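Long-range contact in possible thiol-disulfide isomerase (Cytophaga hutchinsonii, PDB 3HCZ), which is probably a thiol-disulfide oxidoreductase or isomerase of the thioredoxin superfamily, although its function has not been established: residues V29-Q42 with I65-W79. Residues are numbered along the deposited sequence; the frame is centred on the assembly and turned at random. Where two conformers were deposited one is given.
Sequences VQAKYTILFFWDSQ and IQVYAANIERKDEEW. With SO4 (sulfate ion), chain C; SO4 (sulfate ion), chain E.
Strands 33-39 and 65-71 pair in parallel, Tyr33 beside Ile65 through to Trp39 beside Asn71. With helix 49-60 they form the beta-alpha-beta unit of a thioredoxin-like fold. Seven backbone hydrogen bonds join the segments, from Gln66 N to Tyr33 O through to Ile72 N to Trp39 O.

Apolar side chains meet on both faces of the sheet. Ile35 CG1 meets Ile65 CG2 at 3.8 Å, on the face that helix 49-60 covers. On the other face, Leu36 CD1 lies 3.7 Å from Tyr68 CD2, and Phe38 CD1 touches Ala70 CB.

Trp39 has chi1 72°, with CG between its own N and carbonyl carbon. Its ring is thereby brought over Asn71, whose ND2 lies over one face, 3.5 Å above the ring plane and displaced toward the rim. One water accepts from Trp39 NE1 and Trp79 NE1 and donates to Ala69 O.

Beyond the strands, Glu73 ties down the start of the 3-10 segment at Ser41. With alanine in place of Glu73, Ser41 and Asn71 ND2 would probably lose their shared acceptor, leaving Ser41 less firmly tied. Glu73 OE2 takes Ser41 OG at 2.7 Å on its syn side, Asn71 ND2 at 2.9 Å on its anti side, and Ser41 N from above the carboxylate plane.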
loop_
_atom_site.group_PDB
_atom_site.type_symbol
_atom_site.label_atom_id
_atom_site.label_comp_id
_atom_site.label_asym_id
_atom_site.label_seq_id
_atom_site.Cartn_x
_atom_site.Cartn_y
_atom_site.Cartn_z
ATOM N N VAL A 29 4.569 4.187 10.348
ATOM C CA VAL A 29 3.123 4.172 10.281
ATOM C C VAL A 29 2.601 3.407 11.493
ATOM O O VAL A 29 3.103 2.321 11.781
ATOM C CB VAL A 29 2.622 3.549 8.981
ATOM C CG1 VAL A 29 1.081 3.442 9.009
ATOM C CG2 VAL A 29 3.088 4.466 7.792
ATOM N N GLN A 30 1.641 3.995 12.183
ATOM C CA GLN A 30 0.933 3.364 13.272
ATOM C C GLN A 30 -0.420 2.959 12.880
ATOM O O GLN A 30 -1.265 3.783 12.748
ATOM C CB GLN A 30 0.675 4.332 14.395
ATOM C CG GLN A 30 1.748 5.162 14.702
ATOM C CD GLN A 30 2.500 4.587 15.786
ATOM O OE1 GLN A 30 3.286 3.712 15.556
ATOM N NE2 GLN A 30 2.258 5.047 17.005
ATOM N N ALA A 31 -0.638 1.680 12.776
ATOM C CA ALA A 31 -1.960 1.193 12.388
ATOM C C ALA A 31 -2.066 -0.300 12.716
ATOM O O ALA A 31 -1.079 -1.040 12.611
ATOM C CB ALA A 31 -2.165 1.399 10.832
ATOM N N LYS A 32 -3.265 -0.745 13.079
ATOM C CA LYS A 32 -3.498 -2.146 13.357
ATOM C C LYS A 32 -3.154 -2.999 12.110
ATOM O O LYS A 32 -2.559 -4.103 12.233
ATOM C CB LYS A 32 -4.952 -2.374 13.791
ATOM C CG LYS A 32 -5.284 -3.836 13.984
ATOM C CD LYS A 32 -6.688 -3.998 14.523
ATOM C CE LYS A 32 -6.895 -5.427 14.895
ATOM N NZ LYS A 32 -8.316 -5.710 15.208
ATOM N N TYR A 33 -3.528 -2.509 10.912
ATOM C CA TYR A 33 -3.142 -3.183 9.649
ATOM C C TYR A 33 -2.708 -2.087 8.719
ATOM O O TYR A 33 -3.333 -1.014 8.719
ATOM C CB TYR A 33 -4.304 -3.867 8.921
ATOM C CG TYR A 33 -4.873 -4.984 9.710
ATOM C CD1 TYR A 33 -4.169 -6.185 9.866
ATOM C CD2 TYR A 33 -6.107 -4.842 10.335
ATOM C CE1 TYR A 33 -4.721 -7.245 10.675
ATOM C CE2 TYR A 33 -6.650 -5.884 11.124
ATOM C CZ TYR A 33 -5.945 -7.076 11.267
ATOM O OH TYR A 33 -6.492 -8.095 12.048
ATOM N N THR A 34 -1.641 -2.346 7.966
ATOM C CA THR A 34 -1.226 -1.458 6.879
ATOM C C THR A 34 -1.365 -2.202 5.563
ATOM O O THR A 34 -0.810 -3.304 5.397
ATOM C CB THR A 34 0.246 -0.961 6.999
ATOM O OG1 THR A 34 0.416 -0.310 8.251
ATOM C CG2 THR A 34 0.630 0.027 5.807
ATOM N N ILE A 35 -2.105 -1.606 4.626
ATOM C CA ILE A 35 -2.199 -2.119 3.279
ATOM C C ILE A 35 -1.070 -1.450 2.475
ATOM O O ILE A 35 -1.071 -0.225 2.301
ATOM C CB ILE A 35 -3.588 -1.803 2.653
ATOM C CG1 ILE A 35 -4.740 -2.167 3.608
ATOM C CG2 ILE A 35 -3.746 -2.487 1.283
ATOM C CD1 ILE A 35 -4.687 -3.593 4.141
ATOM N N LEU A 36 -0.118 -2.242 2.024
ATOM C CA LEU A 36 0.928 -1.725 1.238
ATOM C C LEU A 36 0.459 -1.827 -0.219
ATOM O O LEU A 36 0.246 -2.928 -0.731
ATOM C CB LEU A 36 2.225 -2.492 1.541
ATOM C CG LEU A 36 3.437 -2.158 0.701
ATOM C CD1 LEU A 36 3.740 -0.602 0.650
ATOM C CD2 LEU A 36 4.599 -2.937 1.358
ATOM N N PHE A 37 0.309 -0.686 -0.891
ATOM C CA PHE A 37 -0.286 -0.692 -2.259
ATOM C C PHE A 37 0.567 0.019 -3.307
ATOM O O PHE A 37 0.646 1.245 -3.321
ATOM C CB PHE A 37 -1.707 -0.088 -2.173
ATOM C CG PHE A 37 -2.480 -0.142 -3.433
ATOM C CD1 PHE A 37 -2.946 -1.366 -3.948
ATOM C CD2 PHE A 37 -2.754 1.032 -4.135
ATOM C CE1 PHE A 37 -3.705 -1.396 -5.156
ATOM C CE2 PHE A 37 -3.495 1.003 -5.330
ATOM C CZ PHE A 37 -3.972 -0.216 -5.829
ATOM N N PHE A 38 1.159 -0.748 -4.228
ATOM C CA PHE A 38 2.034 -0.163 -5.241
ATOM C C PHE A 38 1.222 0.060 -6.506
ATOM O O PHE A 38 0.540 -0.861 -6.982
ATOM C CB PHE A 38 3.246 -1.060 -5.554
ATOM C CG PHE A 38 4.136 -1.335 -4.373
ATOM C CD1 PHE A 38 5.240 -0.495 -4.089
ATOM C CD2 PHE A 38 3.911 -2.468 -3.559
ATOM C CE1 PHE A 38 6.079 -0.726 -2.965
ATOM C CE2 PHE A 38 4.764 -2.736 -2.436
ATOM C CZ PHE A 38 5.840 -1.861 -2.129
ATOM N N TRP A 39 1.302 1.270 -7.054
ATOM C CA TRP A 39 0.449 1.648 -8.179
ATOM C C TRP A 39 1.136 2.703 -9.026
ATOM O O TRP A 39 2.189 3.261 -8.648
ATOM C CB TRP A 39 -0.932 2.137 -7.683
ATOM C CG TRP A 39 -0.896 3.479 -7.031
ATOM C CD1 TRP A 39 -0.415 3.793 -5.756
ATOM C CD2 TRP A 39 -1.323 4.706 -7.618
ATOM N NE1 TRP A 39 -0.568 5.151 -5.530
ATOM C CE2 TRP A 39 -1.106 5.725 -6.663
ATOM C CE3 TRP A 39 -1.882 5.042 -8.868
ATOM C CZ2 TRP A 39 -1.420 7.066 -6.924
ATOM C CZ3 TRP A 39 -2.201 6.370 -9.127
ATOM C CH2 TRP A 39 -1.976 7.363 -8.155
ATOM N N ASP A 40 0.559 2.945 -10.212
ATOM C CA ASP A 40 1.163 3.822 -11.215
ATOM C C ASP A 40 0.017 4.547 -11.913
ATOM O O ASP A 40 -0.897 3.909 -12.447
ATOM C CB ASP A 40 1.970 2.954 -12.201
ATOM C CG ASP A 40 2.715 3.749 -13.249
ATOM O OD1 ASP A 40 2.512 4.969 -13.433
ATOM O OD2 ASP A 40 3.507 3.095 -13.961
ATOM N N SER A 41 0.050 5.876 -11.900
ATOM C CA SER A 41 -1.016 6.645 -12.568
ATOM C C SER A 41 -1.013 6.400 -14.074
ATOM O O SER A 41 -2.052 6.498 -14.741
ATOM C CB SER A 41 -0.885 8.144 -12.256
ATOM O OG SER A 41 0.147 8.727 -13.052
ATOM N N GLN A 42 0.143 6.033 -14.612
ATOM C CA GLN A 42 0.230 5.787 -16.051
ATOM C C GLN A 42 -0.452 4.515 -16.500
ATOM O O GLN A 42 -0.475 4.214 -17.680
ATOM C CB GLN A 42 1.676 5.841 -16.515
ATOM C CG GLN A 42 2.296 7.208 -16.203
ATOM C CD GLN A 42 1.429 8.349 -16.710
ATOM O OE1 GLN A 42 1.461 8.655 -17.890
ATOM N NE2 GLN A 42 0.654 8.987 -15.825
ATOM N N ILE A 65 -6.960 0.860 10.028
ATOM C CA ILE A 65 -6.272 0.425 8.785
ATOM C C ILE A 65 -5.784 1.632 8.024
ATOM O O ILE A 65 -6.563 2.547 7.766
ATOM C CB ILE A 65 -7.224 -0.399 7.905
ATOM C CG1 ILE A 65 -7.715 -1.599 8.702
ATOM C CG2 ILE A 65 -6.538 -0.814 6.623
ATOM C CD1 ILE A 65 -8.915 -2.296 8.112
ATOM N N GLN A 66 -4.488 1.679 7.738
ATOM C CA GLN A 66 -3.946 2.706 6.846
ATOM C C GLN A 66 -3.568 2.057 5.501
ATOM O O GLN A 66 -3.179 0.867 5.468
ATOM C CB GLN A 66 -2.741 3.436 7.499
ATOM C CG GLN A 66 -2.068 4.535 6.605
ATOM C CD GLN A 66 -3.042 5.618 6.233
ATOM O OE1 GLN A 66 -3.820 5.465 5.290
ATOM N NE2 GLN A 66 -3.043 6.721 6.998
ATOM N N VAL A 67 -3.653 2.821 4.410
ATOM C CA VAL A 67 -3.061 2.388 3.132
ATOM C C VAL A 67 -1.806 3.245 2.877
ATOM O O VAL A 67 -1.866 4.488 2.880
ATOM C CB VAL A 67 -4.020 2.541 1.933
ATOM C CG1 VAL A 67 -3.311 2.141 0.601
ATOM C CG2 VAL A 67 -5.327 1.714 2.138
ATOM N N TYR A 68 -0.682 2.544 2.725
ATOM C CA TYR A 68 0.586 3.154 2.352
ATOM C C TYR A 68 0.558 3.027 0.845
ATOM O O TYR A 68 0.929 1.955 0.280
ATOM C CB TYR A 68 1.741 2.374 3.007
ATOM C CG TYR A 68 3.074 3.116 2.980
ATOM C CD1 TYR A 68 3.388 4.044 3.981
ATOM C CD2 TYR A 68 4.021 2.833 2.005
ATOM C CE1 TYR A 68 4.619 4.723 3.973
ATOM C CE2 TYR A 68 5.281 3.499 1.996
ATOM C CZ TYR A 68 5.552 4.439 2.976
ATOM O OH TYR A 68 6.781 5.092 2.941
ATOM N N ALA A 69 0.041 4.082 0.177
ATOM C CA ALA A 69 -0.224 4.008 -1.244
ATOM C C ALA A 69 1.067 4.461 -1.943
ATOM O O ALA A 69 1.341 5.668 -2.058
ATOM C CB ALA A 69 -1.431 4.862 -1.669
ATOM N N ALA A 70 1.874 3.476 -2.316
ATOM C CA ALA A 70 3.257 3.702 -2.808
ATOM C C ALA A 70 3.220 3.848 -4.340
ATOM O O ALA A 70 3.218 2.862 -5.082
ATOM C CB ALA A 70 4.152 2.530 -2.379
ATOM N N ASN A 71 3.168 5.094 -4.805
ATOM C CA ASN A 71 3.214 5.327 -6.214
ATOM C C ASN A 71 4.658 5.104 -6.712
ATOM O O ASN A 71 5.603 5.577 -6.076
ATOM C CB ASN A 71 2.700 6.726 -6.510
ATOM C CG ASN A 71 2.837 7.073 -7.947
ATOM O OD1 ASN A 71 3.907 7.512 -8.394
ATOM N ND2 ASN A 71 1.746 6.908 -8.706
ATOM N N ILE A 72 4.817 4.331 -7.798
ATOM C CA ILE A 72 6.147 3.921 -8.269
ATOM C C ILE A 72 6.805 4.875 -9.270
ATOM O O ILE A 72 7.852 4.541 -9.848
ATOM C CB ILE A 72 6.127 2.467 -8.805
ATOM C CG1 ILE A 72 5.234 2.343 -10.071
ATOM C CG2 ILE A 72 5.644 1.539 -7.706
ATOM C CD1 ILE A 72 5.547 1.135 -10.931
ATOM N N GLU A 73 6.243 6.069 -9.479
ATOM C CA GLU A 73 6.682 6.905 -10.619
ATOM C C GLU A 73 7.866 7.744 -10.219
ATOM O O GLU A 73 8.090 7.946 -9.029
ATOM C CB GLU A 73 5.545 7.830 -11.074
ATOM C CG GLU A 73 4.329 7.056 -11.625
ATOM C CD GLU A 73 3.202 7.976 -12.039
ATOM O OE1 GLU A 73 3.403 8.830 -12.951
ATOM O OE2 GLU A 73 2.114 7.869 -11.454
ATOM N N ARG A 74 8.602 8.265 -11.199
ATOM C CA ARG A 74 9.822 9.016 -10.913
ATOM C C ARG A 74 9.674 10.520 -11.084
ATOM O O ARG A 74 10.680 11.241 -11.094
ATOM C CB ARG A 74 10.994 8.460 -11.759
ATOM C CG ARG A 74 11.312 6.986 -11.456
ATOM C CD ARG A 74 11.824 6.860 -9.982
ATOM N NE ARG A 74 12.083 5.474 -9.586
ATOM C CZ ARG A 74 12.392 5.131 -8.329
ATOM N NH1 ARG A 74 12.552 6.086 -7.405
ATOM N NH2 ARG A 74 12.601 3.858 -8.009
ATOM N N LYS A 75 8.434 10.976 -11.280
ATOM C CA LYS A 75 8.082 12.403 -11.336
ATOM C C LYS A 75 6.804 12.630 -10.523
ATOM O O LYS A 75 6.012 11.703 -10.326
ATOM C CB LYS A 75 7.828 12.864 -12.765
ATOM C CG LYS A 75 8.993 12.692 -13.698
ATOM C CD LYS A 75 8.648 13.108 -15.117
ATOM C CE LYS A 75 9.802 12.764 -16.063
ATOM N NZ LYS A 75 9.822 13.650 -17.277
ATOM N N ASP A 76 6.615 13.846 -10.029
ATOM C CA ASP A 76 5.424 14.181 -9.243
ATOM C C ASP A 76 4.142 14.443 -10.060
ATOM O O ASP A 76 3.038 14.208 -9.580
ATOM C CB ASP A 76 5.687 15.464 -8.441
ATOM C CG ASP A 76 6.702 15.277 -7.359
ATOM O OD1 ASP A 76 6.642 14.281 -6.630
ATOM O OD2 ASP A 76 7.587 16.152 -7.254
ATOM N N GLU A 77 4.275 15.000 -11.265
ATOM C CA GLU A 77 3.152 15.670 -11.880
ATOM C C GLU A 77 1.886 14.837 -12.041
ATOM O O GLU A 77 0.792 15.282 -11.631
ATOM C CB GLU A 77 3.552 16.283 -13.217
ATOM C CG GLU A 77 2.485 17.196 -13.782
ATOM C CD GLU A 77 2.942 17.893 -15.050
ATOM O OE1 GLU A 77 2.237 17.784 -16.091
ATOM O OE2 GLU A 77 4.019 18.547 -15.008
ATOM N N GLU A 78 2.031 13.669 -12.682
ATOM C CA GLU A 78 0.883 12.814 -12.991
ATOM C C GLU A 78 0.305 12.149 -11.733
ATOM O O GLU A 78 -0.917 11.950 -11.618
ATOM C CB GLU A 78 1.253 11.737 -14.011
ATOM C CG GLU A 78 1.562 12.345 -15.400
ATOM C CD GLU A 78 0.437 13.280 -15.887
ATOM O OE1 GLU A 78 -0.746 12.836 -15.982
ATOM O OE2 GLU A 78 0.736 14.463 -16.185
ATOM N N TRP A 79 1.202 11.803 -10.812
ATOM C CA TRP A 79 0.810 11.269 -9.522
ATOM C C TRP A 79 -0.133 12.252 -8.799
ATOM O O TRP A 79 -1.227 11.875 -8.348
ATOM C CB TRP A 79 2.088 11.033 -8.727
ATOM C CG TRP A 79 1.937 10.656 -7.298
ATOM C CD1 TRP A 79 1.156 9.628 -6.785
ATOM C CD2 TRP A 79 2.621 11.241 -6.178
ATOM N NE1 TRP A 79 1.324 9.560 -5.405
ATOM C CE2 TRP A 79 2.193 10.548 -5.011
ATOM C CE3 TRP A 79 3.545 12.281 -6.039
ATOM C CZ2 TRP A 79 2.684 10.856 -3.719
ATOM C CZ3 TRP A 79 4.026 12.609 -4.746
ATOM C CH2 TRP A 79 3.592 11.892 -3.604
HETATM S S SO4 C . 7.739 16.575 -11.955
HETATM O O1 SO4 C . 6.489 16.072 -12.517
HETATM O O2 SO4 C . 7.484 17.862 -11.319
HETATM O O3 SO4 C . 8.342 15.674 -10.960
HETATM O O4 SO4 C . 8.692 16.765 -13.047
HETATM S S SO4 E . -5.232 2.490 14.770
HETATM O O1 SO4 E . -6.401 2.449 15.645
HETATM O O2 SO4 E . -5.565 3.270 13.579
HETATM O O3 SO4 E . -4.142 3.174 15.462
HETATM O O4 SO4 E . -4.820 1.137 14.394
HETATM O O HOH W 1 0.249 7.357 -3.878
#